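Local coordinates for protein ribokinase (Staphylococcus aureus, PDB 3RY7) that phosphorylates D-ribose at O-5 with ATP and magnesium, giving ribose 5-phosphate for nucleotide and amino-acid synthesis or the pentose phosphate pathway, at residues Q46-A51 against E74-A79; V163-P168 against E187-L192; L220-K225 against D254-A259; Q237-Y242 against D273-G278; D248-G253 against L284-H289. All coordinates share one frame; numbering follows the deposited sequence. Where two conformers were deposited one is given.

Interaction 1: Q46-A51 against E74-A79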
# COMPACT_ATOMS: atom_id res chain seq x y z
N GLN A 46 -18.03 4.41 -1.78
CA GLN A 46 -18.45 5.76 -1.42
C GLN A 46 -18.90 5.82 0.02
O GLN A 46 -18.65 6.79 0.71
CB GLN A 46 -19.53 6.28 -2.39
CG GLN A 46 -18.98 6.50 -3.82
CD GLN A 46 -20.03 6.96 -4.81
OE1 GLN A 46 -21.11 7.39 -4.41
NE2 GLN A 46 -19.71 6.90 -6.10
N ALA A 47 -19.53 4.74 0.49
CA ALA A 47 -19.98 4.65 1.87
C ALA A 47 -18.80 4.68 2.85
O ALA A 47 -18.82 5.39 3.84
CB ALA A 47 -20.83 3.40 2.07
N ILE A 48 -17.78 3.87 2.57
CA ILE A 48 -16.59 3.83 3.41
C ILE A 48 -15.84 5.16 3.37
O ILE A 48 -15.35 5.62 4.38
CB ILE A 48 -15.64 2.68 2.99
CG1 ILE A 48 -16.22 1.33 3.43
CG2 ILE A 48 -14.24 2.90 3.57
CD1 ILE A 48 -15.64 0.14 2.67
N ALA A 49 -15.78 5.79 2.20
CA ALA A 49 -15.17 7.12 2.09
C ALA A 49 -15.91 8.15 2.95
O ALA A 49 -15.29 8.80 3.80
CB ALA A 49 -15.09 7.57 0.63
N THR A 50 -17.22 8.31 2.75
CA THR A 50 -17.94 9.32 3.51
C THR A 50 -17.81 9.03 5.01
O THR A 50 -17.66 9.95 5.81
CB THR A 50 -19.45 9.45 3.13
OG1 THR A 50 -20.20 8.42 3.79
CG2 THR A 50 -19.65 9.34 1.65
N ALA A 51 -17.86 7.76 5.37
CA ALA A 51 -17.78 7.37 6.78
C ALA A 51 -16.38 7.60 7.39
O ALA A 51 -16.24 7.99 8.55
CB ALA A 51 -18.21 5.91 6.96
N GLU A 74 -17.88 -6.47 7.97
CA GLU A 74 -17.01 -6.18 9.10
C GLU A 74 -16.30 -4.83 8.91
O GLU A 74 -16.17 -4.05 9.85
CB GLU A 74 -16.00 -7.30 9.31
CG GLU A 74 -16.24 -8.09 10.59
CD GLU A 74 -16.24 -7.20 11.84
OE1 GLU A 74 -15.22 -6.51 12.11
OE2 GLU A 74 -17.26 -7.21 12.56
N ASP A 75 -15.85 -4.57 7.70
CA ASP A 75 -15.21 -3.29 7.42
C ASP A 75 -16.20 -2.14 7.59
O ASP A 75 -15.84 -1.07 8.08
CB ASP A 75 -14.57 -3.28 6.03
CG ASP A 75 -13.34 -4.17 5.96
OD1 ASP A 75 -12.62 -4.25 6.97
OD2 ASP A 75 -13.11 -4.80 4.90
N PHE A 76 -17.46 -2.37 7.20
CA PHE A 76 -18.49 -1.36 7.39
C PHE A 76 -18.59 -1.03 8.88
O PHE A 76 -18.62 0.15 9.27
CB PHE A 76 -19.85 -1.82 6.86
CG PHE A 76 -19.93 -1.92 5.35
CD1 PHE A 76 -19.02 -1.26 4.54
CD2 PHE A 76 -20.93 -2.66 4.74
CE1 PHE A 76 -19.10 -1.35 3.16
CE2 PHE A 76 -21.03 -2.75 3.35
CZ PHE A 76 -20.11 -2.09 2.56
N LYS A 77 -18.65 -2.07 9.70
CA LYS A 77 -18.80 -1.90 11.14
C LYS A 77 -17.60 -1.15 11.75
O LYS A 77 -17.78 -0.24 12.56
CB LYS A 77 -19.00 -3.25 11.84
CG LYS A 77 -18.80 -3.20 13.36
CD LYS A 77 -18.53 -4.58 13.96
CE LYS A 77 -17.67 -4.48 15.23
NZ LYS A 77 -16.27 -4.01 14.96
N VAL A 78 -16.40 -1.52 11.36
CA VAL A 78 -15.20 -0.82 11.81
C VAL A 78 -15.27 0.67 11.46
O VAL A 78 -14.73 1.51 12.18
CB VAL A 78 -13.92 -1.43 11.21
CG1 VAL A 78 -12.79 -0.41 11.20
CG2 VAL A 78 -13.53 -2.68 12.00
N ALA A 79 -15.92 0.99 10.35
CA ALA A 79 -16.02 2.38 9.92
C ALA A 79 -17.20 3.10 10.58
O ALA A 79 -17.42 4.28 10.36
CB ALA A 79 -16.10 2.47 8.41
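I48 and F76 make the main side-chain contact between helix 42-52 and helix 70-78. The CD1 methyl of I48 lies 3.8 Å from CE1 of F76, and CG1 of I48 is 3.9 Å from the same F76 CE1, in the plane of the ring, so the branch meets an edge and not a face. The two side chains cross at about a right angle. With its CG1 anti to the carbonyl carbon (chi1 -74°), I48 extends this branch toward the ring. Two alanines make the second contact: A51 CB is 4.3 Å from A79 CB and 3.9 Å from A79 O. Their small side chains let the backbones come together where helix 70-78 gives way to the following turn. In the next shell F59 meets the F76 ring with nearly perpendicular planes, while I81 touches both A51 and F76. F76 also lies close to A44, one of the residues assigned to substrate binding, and Q292 of the second subunit packs on I48. A contact made of methyls, an aromatic edge and alanines has no directional bond of its own, so shape and burial should be what hold these helices together.

Interaction 2: V163-P168 against E187-L192; sequences VLNPAP and ETEAEL
E189 reaches P166 and A167 by a bent chain: its CG is anti to the carbonyl carbon (chi1 -73°), and a turn at chi2 (141°) then brings the carboxylate alongside the loop. P166 sits at the centre of an inverse gamma turn, closed by A167 N to N165 O at 2.7 Å, and this turn presents the P166 carbonyl to the glutamate. E189 CG comes within 3.2 Å of P166 O. Further out, E189 OE2 is a close 3.1 Å from A167 CB, a methyl small enough to sit beside the carboxylate. The polar link is indirect. A water accepts from N165 ND2 at 3.0 Å and donates to E189 OE1 at 2.9 Å, tying N165 to the helix. N165 suits this junction because its amide both gives and receives: its OD1 accepts from Q46, and its ND2 also donates to V184 O. N186, assigned to ATP binding, fixes the start of the helix by accepting from the backbone N of E189 through its side-chain oxygen. A cis peptide precedes P168, and K42 touches both A167 and P168. N186 and E189 fit the N-x-x-E pattern of the ribokinase family, which in relatives is associated with magnesium and phosphate handling near the ATP site.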
# COMPACT_ATOMS: atom_id res chain seq x y z
N VAL A 163 -28.07 13.35 -4.56
CA VAL A 163 -26.89 13.38 -5.40
C VAL A 163 -26.67 12.08 -6.16
O VAL A 163 -26.57 11.00 -5.57
CB VAL A 163 -25.63 13.92 -4.65
CG1 VAL A 163 -25.88 14.08 -3.15
CG2 VAL A 163 -24.42 13.08 -4.93
N LEU A 164 -26.63 12.18 -7.48
CA LEU A 164 -26.46 11.01 -8.32
C LEU A 164 -25.10 11.04 -9.01
O LEU A 164 -24.76 11.99 -9.72
CB LEU A 164 -27.55 10.92 -9.39
CG LEU A 164 -27.36 9.76 -10.39
CD1 LEU A 164 -27.54 8.43 -9.70
CD2 LEU A 164 -28.30 9.87 -11.58
N ASN A 165 -24.33 9.98 -8.78
CA ASN A 165 -23.12 9.68 -9.56
C ASN A 165 -23.51 8.70 -10.65
O ASN A 165 -23.66 7.51 -10.40
CB ASN A 165 -22.05 9.11 -8.62
CG ASN A 165 -20.94 8.40 -9.36
OD1 ASN A 165 -20.57 7.29 -9.01
ND2 ASN A 165 -20.39 9.04 -10.39
N PRO A 166 -23.73 9.22 -11.88
CA PRO A 166 -24.37 8.44 -12.94
C PRO A 166 -23.42 7.46 -13.63
O PRO A 166 -23.23 7.53 -14.85
CB PRO A 166 -24.84 9.52 -13.93
CG PRO A 166 -23.82 10.61 -13.78
CD PRO A 166 -23.39 10.58 -12.32
N ALA A 167 -22.85 6.55 -12.84
CA ALA A 167 -21.79 5.63 -13.26
C ALA A 167 -22.17 4.23 -12.81
O ALA A 167 -22.70 4.05 -11.72
CB ALA A 167 -20.45 6.03 -12.61
N PRO A 168 -21.95 3.23 -13.66
CA PRO A 168 -21.44 3.40 -15.02
C PRO A 168 -22.49 4.08 -15.92
O PRO A 168 -23.70 3.99 -15.65
CB PRO A 168 -21.24 1.95 -15.48
CG PRO A 168 -22.30 1.19 -14.73
CD PRO A 168 -22.34 1.84 -13.38
N GLU A 187 -16.46 12.79 -17.72
CA GLU A 187 -16.63 13.34 -19.06
C GLU A 187 -17.44 12.43 -19.95
O GLU A 187 -18.23 12.88 -20.79
CB GLU A 187 -15.27 13.59 -19.72
CG GLU A 187 -14.44 14.61 -18.99
CD GLU A 187 -12.96 14.42 -19.23
OE1 GLU A 187 -12.55 14.39 -20.42
OE2 GLU A 187 -12.23 14.30 -18.23
N THR A 188 -17.24 11.13 -19.77
CA THR A 188 -17.91 10.16 -20.62
C THR A 188 -19.39 10.08 -20.27
O THR A 188 -20.24 10.01 -21.16
CB THR A 188 -17.26 8.77 -20.47
OG1 THR A 188 -15.83 8.92 -20.48
CG2 THR A 188 -17.68 7.87 -21.62
N GLU A 189 -19.69 10.12 -18.98
CA GLU A 189 -21.07 10.07 -18.49
C GLU A 189 -21.85 11.35 -18.84
O GLU A 189 -23.02 11.28 -19.20
CB GLU A 189 -21.08 9.82 -16.97
CG GLU A 189 -20.70 8.37 -16.61
CD GLU A 189 -19.82 8.25 -15.37
OE1 GLU A 189 -19.72 9.21 -14.56
OE2 GLU A 189 -19.22 7.16 -15.19
N ALA A 190 -21.19 12.50 -18.74
CA ALA A 190 -21.79 13.77 -19.13
C ALA A 190 -22.29 13.72 -20.58
O ALA A 190 -23.44 14.06 -20.86
CB ALA A 190 -20.80 14.89 -18.95
N GLU A 191 -21.42 13.31 -21.47
CA GLU A 191 -21.73 13.28 -22.92
C GLU A 191 -22.82 12.31 -23.31
O GLU A 191 -23.52 12.53 -24.25
CB GLU A 191 -20.49 12.93 -23.74
CG GLU A 191 -19.26 13.70 -23.34
CD GLU A 191 -18.00 13.18 -24.01
OE1 GLU A 191 -18.11 12.48 -25.06
OE2 GLU A 191 -16.90 13.50 -23.48
N LEU A 192 -22.96 11.21 -22.59
CA LEU A 192 -24.02 10.26 -22.86
C LEU A 192 -25.37 10.85 -22.45
O LEU A 192 -26.41 10.57 -23.06
CB LEU A 192 -23.78 8.94 -22.13
CG LEU A 192 -24.96 7.97 -22.18
CD1 LEU A 192 -25.30 7.57 -23.62
CD2 LEU A 192 -24.70 6.74 -21.32
O HOH W 1 -18.09 8.80 -12.24

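Interaction 3: L220-K225 against D254-A259; sequences LITLGK and DTFIGA
F256 is the residue of helix 252-263 that meets L220 and T222 of the neighbouring strand, and the residues on either side of it face other surroundings. D254, the probable catalytic base, comes first; its two carboxylate oxygens accept from Q46 NE2 and N45 ND2 respectively, which holds the group in position. T255 returns its hydroxyl to A251 O one turn back and packs on I295 of the second subunit. F256 follows, with CG anti to the backbone N (chi1 168°), a setting that extends the ring toward the strand. T222 CG2 lies 3.7 Å from F256 CE2, approaching the ring obliquely, while L220 CD2 lies near the ring plane at its edge, 4.1 Å from F256 CZ. A threonine serves well here because its branches divide the work: the methyl faces the ring and OG1 bonds to P185 O, just after the neighbouring strand 182-183. I257 turns to Q46. G258, lacking a side chain, lets helix 42-52 come close, and A259 packs against F277. After T222, L223 and G224 both face G227 in a classic beta bulge. D254 closes the sequence DTTAAGD, close to the DTxGAGD signature of pfkB sugar kinases. F256 joins the helix that carries this catalytic residue to the segment assigned to ATP binding.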
# COMPACT_ATOMS: atom_id res chain seq x y z
N LEU A 220 -21.43 18.88 -11.42
CA LEU A 220 -19.97 18.68 -11.42
C LEU A 220 -19.62 17.73 -12.54
O LEU A 220 -20.29 16.71 -12.73
CB LEU A 220 -19.45 18.06 -10.13
CG LEU A 220 -19.38 18.88 -8.86
CD1 LEU A 220 -20.76 19.42 -8.48
CD2 LEU A 220 -18.79 18.01 -7.76
N ILE A 221 -18.57 18.05 -13.28
CA ILE A 221 -18.03 17.11 -14.22
C ILE A 221 -16.61 16.80 -13.80
O ILE A 221 -15.75 17.68 -13.79
CB ILE A 221 -18.05 17.65 -15.65
CG1 ILE A 221 -19.46 18.16 -16.00
CG2 ILE A 221 -17.58 16.58 -16.63
CD1 ILE A 221 -19.58 18.73 -17.40
N THR A 222 -16.37 15.55 -13.41
CA THR A 222 -15.03 15.13 -13.05
C THR A 222 -14.22 14.94 -14.33
O THR A 222 -14.71 14.38 -15.32
CB THR A 222 -15.07 13.84 -12.21
OG1 THR A 222 -15.86 12.85 -12.87
CG2 THR A 222 -15.64 14.13 -10.83
N LEU A 223 -12.99 15.46 -14.32
CA LEU A 223 -12.20 15.54 -15.55
C LEU A 223 -10.91 14.73 -15.46
O LEU A 223 -10.03 14.83 -16.33
CB LEU A 223 -11.89 17.01 -15.88
CG LEU A 223 -13.10 17.95 -15.92
CD1 LEU A 223 -12.66 19.40 -15.88
CD2 LEU A 223 -13.95 17.67 -17.15
N GLY A 224 -10.79 13.92 -14.40
CA GLY A 224 -9.61 13.11 -14.19
C GLY A 224 -8.40 13.95 -13.83
O GLY A 224 -8.43 14.71 -12.85
N LYS A 225 -7.34 13.87 -14.63
CA LYS A 225 -6.13 14.63 -14.41
C LYS A 225 -6.38 16.10 -14.58
O LYS A 225 -5.75 16.91 -13.97
CB LYS A 225 -5.07 14.24 -15.42
CG LYS A 225 -4.52 12.87 -15.25
CD LYS A 225 -3.21 12.73 -15.95
CE LYS A 225 -2.09 12.70 -14.93
NZ LYS A 225 -1.63 11.33 -14.68
N ASP A 254 -14.71 7.36 -6.44
CA ASP A 254 -15.70 7.14 -5.39
C ASP A 254 -15.28 7.84 -4.13
O ASP A 254 -16.12 8.34 -3.38
CB ASP A 254 -15.89 5.64 -5.14
CG ASP A 254 -16.51 4.93 -6.32
OD1 ASP A 254 -17.36 5.55 -7.01
OD2 ASP A 254 -16.15 3.75 -6.55
N THR A 255 -13.97 7.87 -3.90
CA THR A 255 -13.41 8.57 -2.74
C THR A 255 -13.64 10.08 -2.87
O THR A 255 -13.89 10.76 -1.87
CB THR A 255 -11.89 8.27 -2.58
OG1 THR A 255 -11.69 6.85 -2.38
CG2 THR A 255 -11.28 9.06 -1.42
N PHE A 256 -13.57 10.61 -4.09
CA PHE A 256 -13.85 12.03 -4.32
C PHE A 256 -15.30 12.35 -3.93
O PHE A 256 -15.57 13.32 -3.22
CB PHE A 256 -13.61 12.41 -5.78
CG PHE A 256 -14.14 13.77 -6.15
CD1 PHE A 256 -13.49 14.93 -5.73
CD2 PHE A 256 -15.32 13.90 -6.90
CE1 PHE A 256 -13.99 16.19 -6.06
CE2 PHE A 256 -15.83 15.15 -7.23
CZ PHE A 256 -15.17 16.30 -6.81
N ILE A 257 -16.23 11.51 -4.39
CA ILE A 257 -17.65 11.72 -4.11
C ILE A 257 -17.97 11.61 -2.63
O ILE A 257 -18.73 12.42 -2.09
CB ILE A 257 -18.52 10.73 -4.92
CG1 ILE A 257 -18.53 11.16 -6.38
CG2 ILE A 257 -19.93 10.71 -4.37
CD1 ILE A 257 -18.64 10.04 -7.33
N GLY A 258 -17.37 10.63 -1.97
CA GLY A 258 -17.66 10.41 -0.57
C GLY A 258 -17.24 11.61 0.24
O GLY A 258 -17.98 12.10 1.12
N ALA A 259 -16.04 12.10 -0.06
CA ALA A 259 -15.45 13.20 0.69
C ALA A 259 -16.14 14.52 0.34
O ALA A 259 -16.43 15.33 1.23
CB ALA A 259 -13.94 13.28 0.39

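Interaction 4: Q237-Y242 against D273-G278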
# COMPACT_ATOMS: atom_id res chain seq x y z
N GLN A 237 -17.02 27.26 -12.41
CA GLN A 237 -15.62 27.20 -12.03
C GLN A 237 -14.96 25.90 -12.47
O GLN A 237 -15.58 24.84 -12.50
CB GLN A 237 -15.48 27.43 -10.52
CG GLN A 237 -14.07 27.65 -10.03
CD GLN A 237 -14.05 28.16 -8.59
OE1 GLN A 237 -15.05 28.69 -8.11
NE2 GLN A 237 -12.92 27.99 -7.90
N HIS A 238 -13.69 26.00 -12.84
CA HIS A 238 -12.87 24.85 -13.17
C HIS A 238 -11.76 24.78 -12.11
O HIS A 238 -11.00 25.74 -11.93
CB HIS A 238 -12.30 25.02 -14.58
CG HIS A 238 -11.39 23.91 -15.02
ND1 HIS A 238 -10.40 23.38 -14.21
CD2 HIS A 238 -11.29 23.25 -16.20
CE1 HIS A 238 -9.76 22.43 -14.87
NE2 HIS A 238 -10.27 22.34 -16.08
N ILE A 239 -11.70 23.68 -11.36
CA ILE A 239 -10.75 23.52 -10.27
C ILE A 239 -9.72 22.42 -10.55
O ILE A 239 -10.10 21.32 -10.95
CB ILE A 239 -11.47 23.18 -8.96
CG1 ILE A 239 -12.48 24.27 -8.61
CG2 ILE A 239 -10.47 22.98 -7.82
CD1 ILE A 239 -12.61 24.52 -7.13
N GLU A 240 -8.45 22.71 -10.32
CA GLU A 240 -7.37 21.77 -10.57
C GLU A 240 -7.32 20.63 -9.56
O GLU A 240 -7.62 20.81 -8.36
CB GLU A 240 -6.02 22.51 -10.59
CG GLU A 240 -5.86 23.46 -11.77
CD GLU A 240 -5.98 22.74 -13.10
OE1 GLU A 240 -5.37 21.66 -13.24
OE2 GLU A 240 -6.69 23.24 -14.00
N ALA A 241 -6.92 19.47 -10.06
CA ALA A 241 -6.76 18.27 -9.25
C ALA A 241 -5.38 18.20 -8.58
O ALA A 241 -4.50 19.03 -8.83
CB ALA A 241 -7.00 17.03 -10.11
N TYR A 242 -5.20 17.19 -7.73
CA TYR A 242 -3.89 16.91 -7.16
C TYR A 242 -3.25 15.74 -7.92
O TYR A 242 -3.15 15.76 -9.15
CB TYR A 242 -4.03 16.56 -5.68
CG TYR A 242 -4.60 17.67 -4.83
CD1 TYR A 242 -3.96 18.06 -3.66
CD2 TYR A 242 -5.77 18.34 -5.18
CE1 TYR A 242 -4.46 19.07 -2.87
CE2 TYR A 242 -6.28 19.36 -4.39
CZ TYR A 242 -5.62 19.72 -3.24
OH TYR A 242 -6.09 20.73 -2.43
N ASP A 273 -14.75 24.70 -1.99
CA ASP A 273 -14.03 24.14 -0.85
C ASP A 273 -14.28 22.62 -0.72
O ASP A 273 -13.34 21.84 -0.50
CB ASP A 273 -14.46 24.85 0.44
CG ASP A 273 -14.10 24.07 1.70
OD1 ASP A 273 -15.01 23.88 2.53
OD2 ASP A 273 -12.92 23.65 1.85
N ALA A 274 -15.54 22.22 -0.86
CA ALA A 274 -15.90 20.81 -0.80
C ALA A 274 -15.24 20.04 -1.95
O ALA A 274 -14.79 18.92 -1.77
CB ALA A 274 -17.44 20.64 -0.82
N ILE A 275 -15.19 20.64 -3.13
CA ILE A 275 -14.55 20.00 -4.27
C ILE A 275 -13.03 19.86 -4.08
O ILE A 275 -12.42 18.88 -4.53
CB ILE A 275 -14.87 20.74 -5.57
CG1 ILE A 275 -16.36 20.54 -5.91
CG2 ILE A 275 -13.97 20.26 -6.71
CD1 ILE A 275 -16.79 21.21 -7.20
N ASP A 276 -12.45 20.84 -3.39
CA ASP A 276 -11.03 20.82 -3.04
C ASP A 276 -10.73 19.66 -2.10
O ASP A 276 -9.84 18.84 -2.35
CB ASP A 276 -10.63 22.13 -2.38
CG ASP A 276 -9.17 22.15 -1.97
OD1 ASP A 276 -8.87 22.15 -0.75
OD2 ASP A 276 -8.32 22.12 -2.89
N PHE A 277 -11.47 19.61 -1.00
CA PHE A 277 -11.39 18.53 -0.03
C PHE A 277 -11.59 17.15 -0.67
O PHE A 277 -10.90 16.20 -0.31
CB PHE A 277 -12.42 18.75 1.06
CG PHE A 277 -12.39 17.72 2.15
CD1 PHE A 277 -11.59 17.91 3.27
CD2 PHE A 277 -13.17 16.57 2.07
CE1 PHE A 277 -11.56 16.96 4.30
CE2 PHE A 277 -13.15 15.63 3.09
CZ PHE A 277 -12.35 15.83 4.21
N GLY A 278 -12.54 17.05 -1.59
CA GLY A 278 -12.79 15.81 -2.30
C GLY A 278 -11.60 15.41 -3.14
O GLY A 278 -11.24 14.23 -3.22
O HOH W 2 -8.44 20.85 -6.07
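Y242 and D276 are joined by one short hydrogen bond, in which the phenol donates from Y242 OH to D276 OD2 at 2.7 Å. The rotamers explain the meeting. D276 has CG anti to its own backbone N (chi1 179°), which carries the carboxylate off the helix flank toward the loop, and Y242 has CG anti to its carbonyl carbon, which sends the ring to the helix. The side chains cross at about a right angle, and OD2 lies in the plane of the tyrosine ring, at its edge. The ring and carboxylate planes stand 48° apart, and the hydroxyl meets OD2 on the syn side, 30° out of the carboxylate plane. Tyrosine suits a partly exposed site of this kind, since its ring packs along the helix on N279, K280 and S283 while the hydroxyl still finds an acceptor. K280 also makes a long, weak ion pair with D276 OD1. Three residues before Y242 the contact becomes apolar: I239 CB and I275 CG2 are 4.5 Å apart, a loose touch, and a tentative one because I239 is modelled in two conformations. V304 of the second subunit packs on Y242. Strand 236-239 is an outermost strand of the large sheet within this chain, bonded to strand 228-231, and helix 271-283 lies against it, with I275 touching both F230 of that sheet and F260 of helix 252-263.

Interaction 5: D248-G253 against L284-H289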
# COMPACT_ATOMS: atom_id res chain seq x y z
N ASP A 248 -8.72 5.39 -13.26
CA ASP A 248 -9.01 5.18 -11.84
C ASP A 248 -8.90 3.70 -11.50
O ASP A 248 -9.57 2.85 -12.09
CB ASP A 248 -10.38 5.72 -11.43
CG ASP A 248 -10.57 5.74 -9.91
OD1 ASP A 248 -9.78 5.10 -9.18
OD2 ASP A 248 -11.51 6.40 -9.43
N THR A 249 -7.99 3.34 -10.60
CA THR A 249 -7.80 1.95 -10.22
C THR A 249 -7.66 1.81 -8.75
O THR A 249 -7.30 0.76 -8.29
CB THR A 249 -6.56 1.24 -10.86
OG1 THR A 249 -5.37 1.77 -10.32
CG2 THR A 249 -6.53 1.37 -12.30
N THR A 250 -7.95 2.86 -8.04
CA THR A 250 -7.79 2.90 -6.60
C THR A 250 -9.04 3.43 -5.89
O THR A 250 -8.96 3.93 -4.77
CB THR A 250 -6.61 3.81 -6.26
OG1 THR A 250 -6.76 5.04 -7.01
CG2 THR A 250 -5.30 3.16 -6.68
N ALA A 251 -10.20 3.32 -6.55
CA ALA A 251 -11.43 3.89 -6.01
C ALA A 251 -11.30 5.39 -5.75
O ALA A 251 -11.85 5.90 -4.77
CB ALA A 251 -11.84 3.18 -4.73
N ALA A 252 -10.54 6.09 -6.60
CA ALA A 252 -10.31 7.52 -6.42
C ALA A 252 -11.59 8.33 -6.68
O ALA A 252 -11.93 9.22 -5.92
CB ALA A 252 -9.19 8.00 -7.33
N GLY A 253 -12.27 8.00 -7.78
CA GLY A 253 -13.54 8.64 -8.13
C GLY A 253 -14.57 8.55 -7.01
O GLY A 253 -15.21 9.55 -6.64
N LEU A 284 -4.76 11.02 -1.98
CA LEU A 284 -4.25 10.09 -0.97
C LEU A 284 -4.38 8.62 -1.38
O LEU A 284 -3.78 7.72 -0.78
CB LEU A 284 -5.02 10.30 0.32
CG LEU A 284 -4.59 11.57 1.06
CD1 LEU A 284 -5.27 11.66 2.41
CD2 LEU A 284 -3.06 11.58 1.20
N THR A 285 -5.20 8.34 -2.39
CA THR A 285 -5.42 6.97 -2.78
C THR A 285 -4.41 6.50 -3.77
O THR A 285 -4.22 5.34 -3.91
CB THR A 285 -6.87 6.62 -3.36
OG1 THR A 285 -7.04 7.10 -4.68
CG2 THR A 285 -7.98 7.04 -2.47
N VAL A 286 -3.79 7.40 -4.48
CA VAL A 286 -2.77 7.00 -5.43
C VAL A 286 -1.37 7.27 -4.85
O VAL A 286 -0.36 7.21 -5.56
CB VAL A 286 -2.92 7.75 -6.77
CG1 VAL A 286 -4.22 7.35 -7.45
CG2 VAL A 286 -2.87 9.25 -6.54
N GLN A 287 -1.33 7.55 -3.55
CA GLN A 287 -0.10 7.93 -2.86
C GLN A 287 0.73 6.74 -2.37
O GLN A 287 0.22 5.86 -1.68
CB GLN A 287 -0.45 8.87 -1.71
CG GLN A 287 0.43 8.71 -0.48
CD GLN A 287 0.54 10.01 0.32
OE1 GLN A 287 0.19 10.05 1.51
NE2 GLN A 287 1.02 11.07 -0.32
N LYS A 288 2.01 6.72 -2.70
CA LYS A 288 3.01 5.73 -2.33
C LYS A 288 3.34 5.82 -0.85
O LYS A 288 3.55 6.91 -0.39
CB LYS A 288 4.25 5.96 -3.21
CG LYS A 288 5.47 5.06 -2.95
CD LYS A 288 6.70 5.50 -3.78
CE LYS A 288 7.72 4.35 -4.05
NZ LYS A 288 8.08 3.50 -2.88
N HIS A 289 3.49 4.72 -0.15
CA HIS A 289 3.81 4.76 1.28
C HIS A 289 5.28 4.42 1.64
O HIS A 289 5.78 4.80 2.70
CB HIS A 289 2.83 3.89 2.06
CG HIS A 289 1.42 4.36 1.98
ND1 HIS A 289 1.01 5.58 2.49
CD2 HIS A 289 0.32 3.80 1.42
CE1 HIS A 289 -0.28 5.74 2.26
NE2 HIS A 289 -0.72 4.68 1.61
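T250 and T285 bring their loops to a CA separation of 6.1 Å just where A251, with a positive phi of 57°, turns the chain into helix 252-263 from the N-cap position. Their hydroxyls meet, T250 OG1 lying 3.1 Å from T285 OG1, close enough for a hydrogen bond, though the proton may go elsewhere. Each OG1 sits between its own backbone N and carbonyl carbon (chi1 47° in T250 and 75° in T285), and these settings direct the two hydroxyls at each other. T285 OG1 is also hydrogen-bonded to S282 O, which ties it to the end of the preceding helix. Methyls fill in around the pair: A252 CB is 3.5 Å from T285 OG1, and V286 CG1 comes 3.5 Å from T250 OG1, crossing that side chain at about a right angle. T250 itself is set by D248. In an Asx turn D248 OD1 accepts from T250 N at 3.1 Å, met nearly along the C-O direction, and takes A252 N at 2.9 Å on its syn lone pair. Aspartate suits this place because one oxygen can receive two backbone amides and hold the turn in shape at the start of the helix. D248, T250, T285 and K288 are among the residues assigned to a potassium site, so the pairing of these loops probably shapes that site. The contact joins the start of helix 252-263 to the loop between helix 271-283 and helix 298-302, with A252 O bonded to S282 OG, and with P296 and A291 of the second subunit against T285 and A251.

Overall arrangement
Interactions 1, 2 and 3 are buried, whereas interactions 4 and 5 are partly open, and their chemistry follows. Interactions 1 and 3 rest on aromatic rings and aliphatic groups, interaction 2 on a carboxylate and a water, interaction 4 on a phenol-carboxylate bond, and interaction 5 on paired hydroxyls. Q46 of interaction 1 ties three together, giving probable hydrogen bonds to N165 of interaction 2 and D254 of interaction 3. Interactions 3 and 5 share helix 252-263, with T255 packing on T285. Interactions 2, 3 and 4 reach the same nine-stranded sheet, and F256 also packs on helix 271-283 of interaction 4. All except interaction 2 touch the second subunit.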